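Local coordinates for protein Old Yellow Enzyme (Pichia, PDB 6AGZ) that probably catalyses the asymmetric reduction of carbon-carbon double bonds in enone compounds, using flavin mononucleotide bound in a TIM barrel, at residues R38-S41 and A45-S48; Y53-E58 and G378-G383; A135-E140 and K144-A149; G127-A132 and L158-Q163; N170-A175 and E229-D234. All coordinates share one frame; numbering follows the deposited sequence.

The five contacts are spread round a TIM barrel of eight parallel strands. Interactions 1 and 2 share helix 47-57: their centres lie about 14 Å apart and they touch where R38 and S48 pack on Y379, so loop 378-383 is fastened beside loop 38-41, with the side chain of R38 about 8 Å from the FMN. Interactions 3 and 4, centres about 17 Å apart, lie in the long excursion after strand 106-112, interaction 4 bringing it against helix 158-179, and meet where Y137 and A146 pack on F130. Interaction 5 uses the same helix, about 7 Å from interaction 4 at the nearest atoms, and joins it to helix 218-231. Interaction 2 spans 3, 4 and 5 in sequence.

Interaction 1 (R38-S41 and A45-S48); sequences RNTS and ATDS
The hydroxyl of T46 reaches across to the backbone of R38 and donates a hydrogen bond from OG1 to R38 O at 2.8 Å. The approach is almost end-on to the carbonyl, with a C=O...OG1 angle of 163°. T46 can do this because chi1 of 56° places OG1 between its own backbone N and carbonyl carbon, while CG2, anti to the carbonyl carbon, faces the same loop beside it. That methyl lies 3.4 Å from R38 O and 3.7 Å from T40 CG2, where the two methyls meet as the side chains run past one another, pointing opposite ways. N39 flanks the other end of the contact: its OD1 lies 3.5 Å from A45 CA, and its ND2 is held by E67. The side chain of R38 begins by facing residues 45-48, but its guanidinium leaves for the backbone carbonyls of S375 and R369 in the C-terminal part of the chain. T46 is also the N-cap of helix 47-57, and OG1 caps a backbone N in the first turn just beyond S48. With a valine in its place, R38 O and that helix N-H would probably both lose their hydroxyl partner. One buried hydroxyl thus serves as donor to the loop and acceptor for the helix, satisfying polar groups on both sides and tying the start of helix 47-57 to the loop that follows strand 29-31.

Interaction 2 (Y53-E58 and G378-G383); sequences YSQRAE and GYLTWG
Q55, near the end of helix 47-57, faces L380 in a loop without regular structure, and their CA atoms stay 9.5 Å apart, a spacing wide enough for water to share the interface. The side chain of Q55 is extended beyond CG (chi2 178°) and carries its amide right across to the loop. There NE2 comes within 3.9 Å of L380 CD2, the two side chains crossing obliquely. Most of the polar traffic is indirect. One water lies within donating distance of both Q55 OE1 (2.8 Å) and W382 O, though other acceptors nearby may compete for it. A second water accepts from Q55 NE2 and lies against L380 O, at a separation too short to be taken literally; NE2 also bonds to S51 OG one turn back. The third water sits at the edge of the R56 guanidinium, in its plane, accepting from R56 NH2 at 2.7 Å and donating to Y379 O at 2.9 Å. Within the loop, G378 N donates to T381 OG1 at 2.9 Å, closing the chain on itself between residues 378 and 381. Around this watery seam the packing is direct: the ring of Y379 stacks on that of Y52, and L380 touches S51 and Y52, the partners in each case on helix 47-57. The helix also meets helix 87-102 through Y53, which touches I96 and V100, while T381 leans on helix 395-398.

Interaction 3 (A135-E140 and K144-A149); sequences ALYFSE and KAAEEA
Y137 and A146 meet within a beta-alpha-beta crossover, in which helix 140-148 links the two short parallel strands 130-132 and 153-155. The tyrosine stands in the loop entering the helix, with chi1 of -56° setting CG beside its backbone N and anti to the carbonyl carbon, and its ring is directed at the helix. CE1 makes the closest approach, 3.6 Å from A146 CB; the methyl also lies 4.2 Å from Y137 CZ and 4.0 Å from Y137 OH, and meets the ring obliquely. The phenol is anchored at its polar end: OH is hydrogen-bonded to the backbone N of V153, at the start of the second strand, and to a water at 2.6 Å. The same water makes a long, weak bond of 3.4 Å to E147 OE2, whose carboxylate has a stronger mate in K143. At the start of the helix, the first turn itself spans the contact, with K144 N donating to E140 O at 2.9 Å and an N-H...O angle of 167°. S139 occupies the N-cap position, its OG bonded to the backbone N of S142. At the outer, solvent-facing side K144, folded by its second and fourth torsions, turns along the helix to pair with E148 in a salt bridge one turn on. Y137 and A146 both rest on F130 of the first strand. A crossover helix packed on its sheet in this manner is the basic unit of alpha/beta folds, repeated here on a small scale in an excursion after the third barrel strand.

Interaction 4 (G127-A132 and L158-Q163); sequences GLPFLA and LEQIEQ
L131, in the short strand 130-132, and Q160, in the first turn of helix 158-179, have their CA atoms 8.9 Å apart, so side chains alone bridge the gap. Both are directed into it. Q160 is extended beyond CG (chi2 172°) and brings the end of its amide against the leucine fork: NE2 lies 3.6 Å from L131 CD2 and 3.8 Å from L131 CD1. OE1 approaches the same fork less closely, at 3.9 Å from L131 CD2. The contact is therefore that of a flat polar group on two methyls, without a polar partner across the interface. Two residues earlier, P129 touches more loosely, with CG 4.3 Å from Q160 NE2. What fixes the amide lies on the helix side, where OE1 accepts from the backbone N of T157, a bond from an N3 side chain back to the residue before the helix. Cut back to an alanine, this position would probably leave the T157 N-H without its acceptor and the methyls of L131 uncovered. Strand 130-132 pairs in parallel with strand 153-155, its F130 and A132 making backbone bonds to Q154 and M156. Before it, helix 120-125 closes in a Schellman motif with G127 as C-prime, and its L123 packs on F130. The contact thus brings the small two-stranded sheet up to the start of helix 158-179.

Interaction 5 (N170-A175 and E229-D234); sequences NAAKNA and EAVGAD
V231 pushes its CG1 methyl against the backbone of helix 158-179, 3.9 Å from the carbonyl O of A172 and 4.3 Å from K173 CA. A172 CB is a looser neighbour, 4.5 Å from the same CG1. The valine owes this reach to chi1 of -59°, which sets CG1 anti to its carbonyl carbon. Beside it, A230 turns its CB to the lysine stem, meeting K173 CG at 4.2 Å. Small residues dominate: A172 and A230 have just a methyl each, which is consistent with the 6.6 Å between the CA atoms of K173 and V231. The interface is one of apolar carbon over helix backbone, with the aliphatic part of K173 along its margin. Its amine goes another way; the chain bends at chi3 and chi4, and NZ bonds to Q177 OE1 on its own helix. In the next shell, V169 and I176 of helix 158-179 extend the apolar strip on A230 and V231, and V227 does so on A172. Helix 218-231 ends at this point: G232 leaves helical geometry with phi of 95° and psi of 143°, angles at which a CB would collide with the carbonyl O of V231, so glycine suits the position, and the chain then turns toward strand 236-240. The two helices are neighbours on the outside of the barrel. On its inner side helix 158-179 packs on strand 106-112, where A171 touches L111 and A175 touches M109, and N174 ties it to the loop at I84.

Interaction 1 (R38-S41 and A45-S48)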
# COMPACT_ATOMS: atom_id res chain seq x y z
N ARG A 38 35.54 10.36 4.71
CA ARG A 38 36.58 11.27 5.20
C ARG A 38 36.97 10.98 6.64
O ARG A 38 37.52 11.85 7.32
CB ARG A 38 36.14 12.72 5.04
CG ARG A 38 36.66 13.40 3.78
CD ARG A 38 36.01 12.85 2.52
NE ARG A 38 36.37 13.62 1.33
CZ ARG A 38 35.76 13.50 0.16
NH1 ARG A 38 34.76 12.65 0.01
NH2 ARG A 38 36.15 14.24 -0.87
N ASN A 39 36.69 9.77 7.13
CA ASN A 39 37.18 9.32 8.41
C ASN A 39 38.58 8.73 8.25
O ASN A 39 39.05 8.49 7.13
CB ASN A 39 36.24 8.28 9.02
CG ASN A 39 34.82 8.78 9.16
OD1 ASN A 39 34.41 9.22 10.23
ND2 ASN A 39 34.06 8.71 8.07
N THR A 40 39.25 8.49 9.37
CA THR A 40 40.54 7.83 9.33
C THR A 40 40.36 6.36 8.93
O THR A 40 39.25 5.83 8.88
CB THR A 40 41.24 7.92 10.68
OG1 THR A 40 40.48 7.22 11.67
CG2 THR A 40 41.40 9.37 11.10
N SER A 41 41.49 5.71 8.63
CA SER A 41 41.45 4.26 8.43
C SER A 41 41.02 3.53 9.69
O SER A 41 40.58 2.38 9.61
CB SER A 41 42.82 3.76 7.97
OG SER A 41 43.77 3.84 9.01
N ALA A 45 36.30 10.05 13.26
CA ALA A 45 35.94 11.31 12.62
C ALA A 45 37.11 12.29 12.68
O ALA A 45 37.91 12.29 13.62
CB ALA A 45 34.71 11.92 13.30
N THR A 46 37.20 13.14 11.66
CA THR A 46 38.35 14.00 11.46
C THR A 46 37.98 15.47 11.61
O THR A 46 36.80 15.85 11.59
CB THR A 46 38.98 13.77 10.08
OG1 THR A 46 38.00 13.97 9.06
CG2 THR A 46 39.54 12.36 9.99
N ASP A 47 39.01 16.30 11.76
CA ASP A 47 38.82 17.75 11.81
C ASP A 47 38.15 18.26 10.53
O ASP A 47 37.35 19.20 10.57
CB ASP A 47 40.16 18.45 12.03
CG ASP A 47 41.22 17.99 11.04
OD1 ASP A 47 40.98 17.00 10.32
OD2 ASP A 47 42.30 18.61 10.99
N SER A 48 38.47 17.63 9.40
CA SER A 48 37.82 17.98 8.14
C SER A 48 36.31 17.77 8.24
O SER A 48 35.52 18.61 7.79
CB SER A 48 38.40 17.15 7.00
OG SER A 48 39.80 17.35 6.88

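Interaction 2 (Y53-E58 and G378-G383)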
# COMPACT_ATOMS: atom_id res chain seq x y z
N TYR A 53 30.64 19.64 8.84
CA TYR A 53 29.33 19.79 9.46
C TYR A 53 29.15 21.15 10.11
O TYR A 53 28.02 21.63 10.23
CB TYR A 53 29.11 18.68 10.49
CG TYR A 53 28.92 17.31 9.88
CD1 TYR A 53 27.70 16.93 9.33
CD2 TYR A 53 29.96 16.39 9.85
CE1 TYR A 53 27.52 15.68 8.77
CE2 TYR A 53 29.79 15.13 9.29
CZ TYR A 53 28.57 14.79 8.76
OH TYR A 53 28.39 13.54 8.20
N SER A 54 30.25 21.78 10.53
CA SER A 54 30.16 23.09 11.17
C SER A 54 29.64 24.14 10.20
O SER A 54 28.76 24.94 10.55
CB SER A 54 31.52 23.50 11.73
OG SER A 54 31.49 24.82 12.25
N GLN A 55 30.18 24.16 8.98
CA GLN A 55 29.73 25.14 7.99
C GLN A 55 28.26 24.95 7.64
O GLN A 55 27.56 25.92 7.34
CB GLN A 55 30.59 25.04 6.73
CG GLN A 55 32.06 25.33 6.96
CD GLN A 55 32.88 25.17 5.69
OE1 GLN A 55 32.43 25.52 4.60
NE2 GLN A 55 34.09 24.63 5.84
N ARG A 56 27.77 23.71 7.68
CA ARG A 56 26.38 23.42 7.35
C ARG A 56 25.45 23.58 8.54
O ARG A 56 24.23 23.63 8.36
CB ARG A 56 26.28 22.01 6.77
CG ARG A 56 26.88 21.94 5.38
CD ARG A 56 27.34 20.56 4.97
NE ARG A 56 27.88 20.59 3.61
CZ ARG A 56 29.09 21.03 3.31
NH1 ARG A 56 29.91 21.47 4.26
NH2 ARG A 56 29.50 21.03 2.04
N ALA A 57 25.99 23.65 9.76
CA ALA A 57 25.20 24.01 10.92
C ALA A 57 25.15 25.51 11.15
O ALA A 57 24.29 25.98 11.90
CB ALA A 57 25.75 23.30 12.17
N GLU A 58 26.04 26.27 10.51
CA GLU A 58 26.04 27.72 10.64
C GLU A 58 24.90 28.33 9.85
O GLU A 58 24.63 27.95 8.71
CB GLU A 58 27.38 28.29 10.16
CG GLU A 58 27.53 29.79 10.31
CD GLU A 58 28.77 30.32 9.60
OE1 GLU A 58 29.10 29.79 8.51
OE2 GLU A 58 29.42 31.25 10.13
N GLY A 378 37.26 18.69 -3.08
CA GLY A 378 35.84 18.47 -3.29
C GLY A 378 35.05 18.20 -2.03
O GLY A 378 33.88 17.82 -2.12
N TYR A 379 35.66 18.40 -0.86
CA TYR A 379 35.02 18.20 0.43
C TYR A 379 34.96 19.48 1.24
O TYR A 379 33.89 19.85 1.74
CB TYR A 379 35.76 17.10 1.21
CG TYR A 379 35.07 16.66 2.48
CD1 TYR A 379 34.00 15.77 2.44
CD2 TYR A 379 35.51 17.10 3.72
CE1 TYR A 379 33.37 15.36 3.60
CE2 TYR A 379 34.89 16.69 4.89
CZ TYR A 379 33.82 15.82 4.82
OH TYR A 379 33.20 15.41 5.97
N LEU A 380 36.09 20.18 1.39
CA LEU A 380 36.14 21.46 2.07
C LEU A 380 36.53 22.60 1.13
O LEU A 380 36.72 23.73 1.59
CB LEU A 380 37.12 21.41 3.24
CG LEU A 380 36.72 20.55 4.45
CD1 LEU A 380 37.82 20.56 5.49
CD2 LEU A 380 35.41 21.04 5.04
N THR A 381 36.67 22.32 -0.17
CA THR A 381 37.10 23.33 -1.13
C THR A 381 35.97 24.24 -1.59
O THR A 381 36.23 25.23 -2.28
CB THR A 381 37.73 22.66 -2.35
OG1 THR A 381 36.93 21.55 -2.75
CG2 THR A 381 39.14 22.18 -2.03
N TRP A 382 34.72 23.94 -1.22
CA TRP A 382 33.59 24.74 -1.67
C TRP A 382 33.52 26.05 -0.90
O TRP A 382 33.68 26.09 0.32
CB TRP A 382 32.29 23.96 -1.49
CG TRP A 382 32.33 22.60 -2.09
CD1 TRP A 382 32.42 21.41 -1.42
CD2 TRP A 382 32.29 22.28 -3.48
NE1 TRP A 382 32.43 20.37 -2.32
CE2 TRP A 382 32.35 20.87 -3.59
CE3 TRP A 382 32.20 23.04 -4.65
CZ2 TRP A 382 32.34 20.22 -4.82
CZ3 TRP A 382 32.19 22.38 -5.87
CH2 TRP A 382 32.25 20.99 -5.94
N GLY A 383 33.29 27.14 -1.63
CA GLY A 383 33.11 28.43 -1.02
C GLY A 383 31.65 28.73 -0.73
O GLY A 383 30.74 28.05 -1.20
O HOH W 1 33.38 24.37 2.20
O HOH W 2 36.06 24.68 3.74
O HOH W 3 32.02 21.93 2.39

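Interaction 3 (A135-E140 and K144-A149)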
# COMPACT_ATOMS: atom_id res chain seq x y z
N ALA A 135 22.45 -16.82 2.26
CA ALA A 135 23.76 -16.94 1.61
C ALA A 135 23.61 -16.67 0.11
O ALA A 135 23.69 -17.56 -0.73
CB ALA A 135 24.37 -18.31 1.88
N LEU A 136 23.39 -15.39 -0.20
CA LEU A 136 23.18 -14.94 -1.57
C LEU A 136 23.92 -13.63 -1.79
O LEU A 136 23.99 -12.79 -0.89
CB LEU A 136 21.69 -14.75 -1.88
CG LEU A 136 20.76 -15.95 -1.70
CD1 LEU A 136 19.32 -15.52 -1.89
CD2 LEU A 136 21.12 -17.07 -2.67
N TYR A 137 24.49 -13.47 -2.98
CA TYR A 137 25.15 -12.24 -3.37
C TYR A 137 24.22 -11.42 -4.25
O TYR A 137 23.33 -11.95 -4.91
CB TYR A 137 26.45 -12.54 -4.13
CG TYR A 137 27.43 -13.40 -3.38
CD1 TYR A 137 28.36 -12.84 -2.51
CD2 TYR A 137 27.42 -14.79 -3.52
CE1 TYR A 137 29.26 -13.63 -1.82
CE2 TYR A 137 28.31 -15.58 -2.83
CZ TYR A 137 29.23 -15.00 -1.98
OH TYR A 137 30.12 -15.79 -1.29
N PHE A 138 24.42 -10.10 -4.24
CA PHE A 138 23.60 -9.24 -5.09
C PHE A 138 24.13 -9.16 -6.52
O PHE A 138 23.43 -8.64 -7.39
CB PHE A 138 23.47 -7.83 -4.49
CG PHE A 138 24.76 -7.05 -4.42
CD1 PHE A 138 25.23 -6.35 -5.51
CD2 PHE A 138 25.46 -6.98 -3.23
CE1 PHE A 138 26.41 -5.63 -5.44
CE2 PHE A 138 26.64 -6.25 -3.15
CZ PHE A 138 27.11 -5.57 -4.26
N SER A 139 25.34 -9.66 -6.78
CA SER A 139 25.90 -9.63 -8.12
C SER A 139 27.00 -10.68 -8.22
O SER A 139 27.59 -11.07 -7.22
CB SER A 139 26.45 -8.24 -8.48
OG SER A 139 27.58 -7.92 -7.68
N GLU A 140 27.25 -11.12 -9.45
CA GLU A 140 28.36 -12.04 -9.69
C GLU A 140 29.70 -11.38 -9.39
O GLU A 140 30.65 -12.06 -8.98
CB GLU A 140 28.33 -12.53 -11.14
CG GLU A 140 27.14 -13.42 -11.47
CD GLU A 140 27.24 -14.80 -10.85
OE1 GLU A 140 28.38 -15.23 -10.55
OE2 GLU A 140 26.19 -15.45 -10.66
N LYS A 144 32.40 -13.09 -6.90
CA LYS A 144 33.80 -13.33 -7.22
C LYS A 144 34.72 -12.61 -6.23
O LYS A 144 35.76 -13.15 -5.83
CB LYS A 144 34.10 -12.87 -8.65
CG LYS A 144 35.48 -13.25 -9.17
CD LYS A 144 35.42 -14.54 -9.98
CE LYS A 144 36.74 -14.82 -10.67
NZ LYS A 144 37.76 -15.35 -9.74
N ALA A 145 34.34 -11.40 -5.81
CA ALA A 145 35.15 -10.66 -4.86
C ALA A 145 35.23 -11.38 -3.52
O ALA A 145 36.31 -11.50 -2.93
CB ALA A 145 34.58 -9.25 -4.67
N ALA A 146 34.09 -11.88 -3.02
CA ALA A 146 34.09 -12.57 -1.74
C ALA A 146 34.80 -13.91 -1.83
O ALA A 146 35.46 -14.34 -0.88
CB ALA A 146 32.66 -12.74 -1.24
N GLU A 147 34.66 -14.61 -2.96
CA GLU A 147 35.32 -15.89 -3.12
C GLU A 147 36.84 -15.73 -3.20
O GLU A 147 37.59 -16.53 -2.63
CB GLU A 147 34.79 -16.61 -4.36
CG GLU A 147 33.41 -17.21 -4.17
CD GLU A 147 32.87 -17.87 -5.43
OE1 GLU A 147 33.54 -17.77 -6.48
OE2 GLU A 147 31.79 -18.48 -5.36
N GLU A 148 37.31 -14.69 -3.89
CA GLU A 148 38.75 -14.46 -3.98
C GLU A 148 39.32 -13.92 -2.67
O GLU A 148 40.53 -14.08 -2.43
CB GLU A 148 39.07 -13.49 -5.12
CG GLU A 148 38.89 -14.10 -6.50
CD GLU A 148 39.24 -13.13 -7.61
OE1 GLU A 148 39.68 -12.00 -7.30
OE2 GLU A 148 39.08 -13.49 -8.79
N ALA A 149 38.50 -13.29 -1.83
CA ALA A 149 38.96 -12.82 -0.53
C ALA A 149 38.96 -13.91 0.53
O ALA A 149 39.44 -13.68 1.64
CB ALA A 149 38.10 -11.65 -0.06
O HOH W 4 30.43 -18.22 -2.28

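Interaction 4 (G127-A132 and L158-Q163)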
# COMPACT_ATOMS: atom_id res chain seq x y z
N GLY A 127 39.18 -9.73 10.65
CA GLY A 127 38.77 -10.97 11.29
C GLY A 127 37.28 -11.16 11.42
O GLY A 127 36.83 -11.81 12.37
N LEU A 128 36.50 -10.62 10.49
CA LEU A 128 35.05 -10.65 10.59
C LEU A 128 34.44 -11.40 9.42
O LEU A 128 34.95 -11.33 8.30
CB LEU A 128 34.48 -9.23 10.65
CG LEU A 128 34.88 -8.41 11.87
CD1 LEU A 128 34.67 -6.93 11.62
CD2 LEU A 128 34.11 -8.86 13.10
N PRO A 129 33.35 -12.12 9.65
CA PRO A 129 32.67 -12.82 8.55
C PRO A 129 31.84 -11.87 7.70
O PRO A 129 31.68 -10.69 8.00
CB PRO A 129 31.78 -13.84 9.28
CG PRO A 129 31.52 -13.21 10.61
CD PRO A 129 32.78 -12.47 10.96
N PHE A 130 31.30 -12.43 6.62
CA PHE A 130 30.52 -11.69 5.63
C PHE A 130 29.08 -12.20 5.72
O PHE A 130 28.78 -13.31 5.27
CB PHE A 130 31.12 -11.91 4.24
CG PHE A 130 30.52 -11.06 3.16
CD1 PHE A 130 30.27 -9.71 3.38
CD2 PHE A 130 30.26 -11.60 1.91
CE1 PHE A 130 29.73 -8.93 2.37
CE2 PHE A 130 29.72 -10.82 0.91
CZ PHE A 130 29.46 -9.49 1.13
N LEU A 131 28.20 -11.39 6.30
CA LEU A 131 26.90 -11.86 6.76
C LEU A 131 25.76 -11.26 5.94
O LEU A 131 25.89 -10.20 5.33
CB LEU A 131 26.71 -11.52 8.24
CG LEU A 131 27.81 -12.04 9.17
CD1 LEU A 131 27.54 -11.66 10.61
CD2 LEU A 131 27.96 -13.55 9.02
N ALA A 132 24.64 -11.97 5.96
CA ALA A 132 23.44 -11.61 5.21
C ALA A 132 22.29 -12.47 5.74
O ALA A 132 22.52 -13.47 6.43
CB ALA A 132 23.63 -11.84 3.70
N LEU A 158 20.98 -17.40 14.57
CA LEU A 158 20.17 -16.71 15.57
C LEU A 158 21.04 -15.89 16.51
O LEU A 158 20.69 -14.76 16.88
CB LEU A 158 19.33 -17.73 16.35
CG LEU A 158 17.97 -18.09 15.77
CD1 LEU A 158 17.46 -19.39 16.37
CD2 LEU A 158 16.98 -16.96 16.01
N GLU A 159 22.20 -16.44 16.90
CA GLU A 159 23.10 -15.73 17.79
C GLU A 159 23.62 -14.45 17.15
O GLU A 159 23.71 -13.40 17.81
CB GLU A 159 24.26 -16.63 18.20
CG GLU A 159 25.38 -15.93 18.95
CD GLU A 159 24.90 -15.27 20.24
OE1 GLU A 159 23.92 -15.77 20.84
OE2 GLU A 159 25.50 -14.25 20.64
N GLN A 160 23.96 -14.50 15.86
CA GLN A 160 24.45 -13.31 15.18
C GLN A 160 23.35 -12.25 15.05
O GLN A 160 23.65 -11.05 15.06
CB GLN A 160 25.00 -13.68 13.80
CG GLN A 160 26.29 -14.48 13.87
CD GLN A 160 26.73 -15.01 12.51
OE1 GLN A 160 25.91 -15.42 11.70
NE2 GLN A 160 28.04 -15.00 12.27
N ILE A 161 22.09 -12.67 14.93
CA ILE A 161 20.99 -11.71 14.87
C ILE A 161 20.79 -11.05 16.22
O ILE A 161 20.63 -9.82 16.32
CB ILE A 161 19.71 -12.40 14.37
CG1 ILE A 161 19.90 -12.87 12.92
CG2 ILE A 161 18.52 -11.47 14.48
CD1 ILE A 161 18.75 -13.70 12.39
N GLU A 162 20.78 -11.85 17.29
CA GLU A 162 20.72 -11.30 18.64
C GLU A 162 21.84 -10.29 18.87
O GLU A 162 21.62 -9.19 19.39
CB GLU A 162 20.80 -12.43 19.67
CG GLU A 162 19.59 -13.34 19.69
CD GLU A 162 18.37 -12.65 20.28
OE1 GLU A 162 18.47 -12.12 21.41
OE2 GLU A 162 17.32 -12.63 19.62
N GLN A 163 23.07 -10.66 18.47
CA GLN A 163 24.20 -9.76 18.63
C GLN A 163 24.02 -8.50 17.79
O GLN A 163 24.45 -7.41 18.19
CB GLN A 163 25.50 -10.47 18.25
CG GLN A 163 26.75 -9.69 18.62
CD GLN A 163 26.84 -9.44 20.11
OE1 GLN A 163 26.71 -10.36 20.92
NE2 GLN A 163 27.07 -8.18 20.49

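Interaction 5 (N170-A175 and E229-D234)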
# COMPACT_ATOMS: atom_id res chain seq x y z
N ASN A 170 23.61 -0.68 21.66
CA ASN A 170 24.82 -0.05 22.16
C ASN A 170 25.20 1.18 21.34
O ASN A 170 25.57 2.22 21.90
CB ASN A 170 25.97 -1.06 22.18
CG ASN A 170 27.30 -0.43 22.55
OD1 ASN A 170 27.50 -0.02 23.70
ND2 ASN A 170 28.21 -0.35 21.59
N ALA A 171 25.10 1.08 20.01
CA ALA A 171 25.43 2.22 19.16
C ALA A 171 24.44 3.37 19.37
O ALA A 171 24.84 4.54 19.39
CB ALA A 171 25.45 1.80 17.70
N ALA A 172 23.16 3.05 19.54
CA ALA A 172 22.17 4.09 19.79
C ALA A 172 22.43 4.80 21.12
O ALA A 172 22.31 6.02 21.21
CB ALA A 172 20.76 3.50 19.77
N LYS A 173 22.80 4.03 22.15
CA LYS A 173 23.12 4.65 23.44
C LYS A 173 24.37 5.52 23.34
O LYS A 173 24.41 6.62 23.90
CB LYS A 173 23.30 3.57 24.51
CG LYS A 173 22.00 2.91 24.94
CD LYS A 173 22.26 1.68 25.80
CE LYS A 173 22.95 2.04 27.10
NZ LYS A 173 22.09 2.88 27.99
N ASN A 174 25.39 5.05 22.62
CA ASN A 174 26.59 5.86 22.42
C ASN A 174 26.25 7.16 21.70
O ASN A 174 26.76 8.23 22.07
CB ASN A 174 27.64 5.08 21.63
CG ASN A 174 28.26 3.96 22.43
OD1 ASN A 174 28.14 3.91 23.66
ND2 ASN A 174 28.93 3.04 21.75
N ALA A 175 25.41 7.09 20.67
CA ALA A 175 25.07 8.29 19.90
C ALA A 175 24.26 9.27 20.74
O ALA A 175 24.63 10.44 20.87
CB ALA A 175 24.30 7.89 18.64
N GLU A 229 13.15 1.52 23.47
CA GLU A 229 13.28 1.27 24.91
C GLU A 229 14.57 1.85 25.46
O GLU A 229 14.62 2.29 26.61
CB GLU A 229 13.20 -0.23 25.19
CG GLU A 229 13.50 -0.62 26.63
CD GLU A 229 13.12 -2.05 26.94
OE1 GLU A 229 12.20 -2.25 27.76
OE2 GLU A 229 13.74 -2.97 26.37
N ALA A 230 15.63 1.90 24.64
CA ALA A 230 16.91 2.39 25.12
C ALA A 230 16.92 3.91 25.27
O ALA A 230 17.28 4.44 26.33
CB ALA A 230 18.03 1.94 24.18
N VAL A 231 16.52 4.63 24.22
CA VAL A 231 16.70 6.08 24.16
C VAL A 231 15.40 6.86 24.03
O VAL A 231 15.44 8.09 24.08
CB VAL A 231 17.67 6.47 23.03
CG1 VAL A 231 19.02 5.80 23.22
CG2 VAL A 231 17.07 6.11 21.67
N GLY A 232 14.26 6.20 23.85
CA GLY A 232 13.01 6.92 23.69
C GLY A 232 12.64 7.13 22.24
O GLY A 232 13.50 7.37 21.39
N ALA A 233 11.34 7.06 21.94
CA ALA A 233 10.89 7.09 20.55
C ALA A 233 11.21 8.42 19.88
O ALA A 233 11.53 8.45 18.68
CB ALA A 233 9.39 6.80 20.48
N ASP A 234 11.13 9.52 20.62
CA ASP A 234 11.39 10.83 20.02
C ASP A 234 12.86 11.05 19.67
O ASP A 234 13.19 12.10 19.11
CB ASP A 234 10.91 11.94 20.96
CG ASP A 234 11.11 11.61 22.42
OD1 ASP A 234 12.04 10.83 22.73
OD2 ASP A 234 10.34 12.12 23.26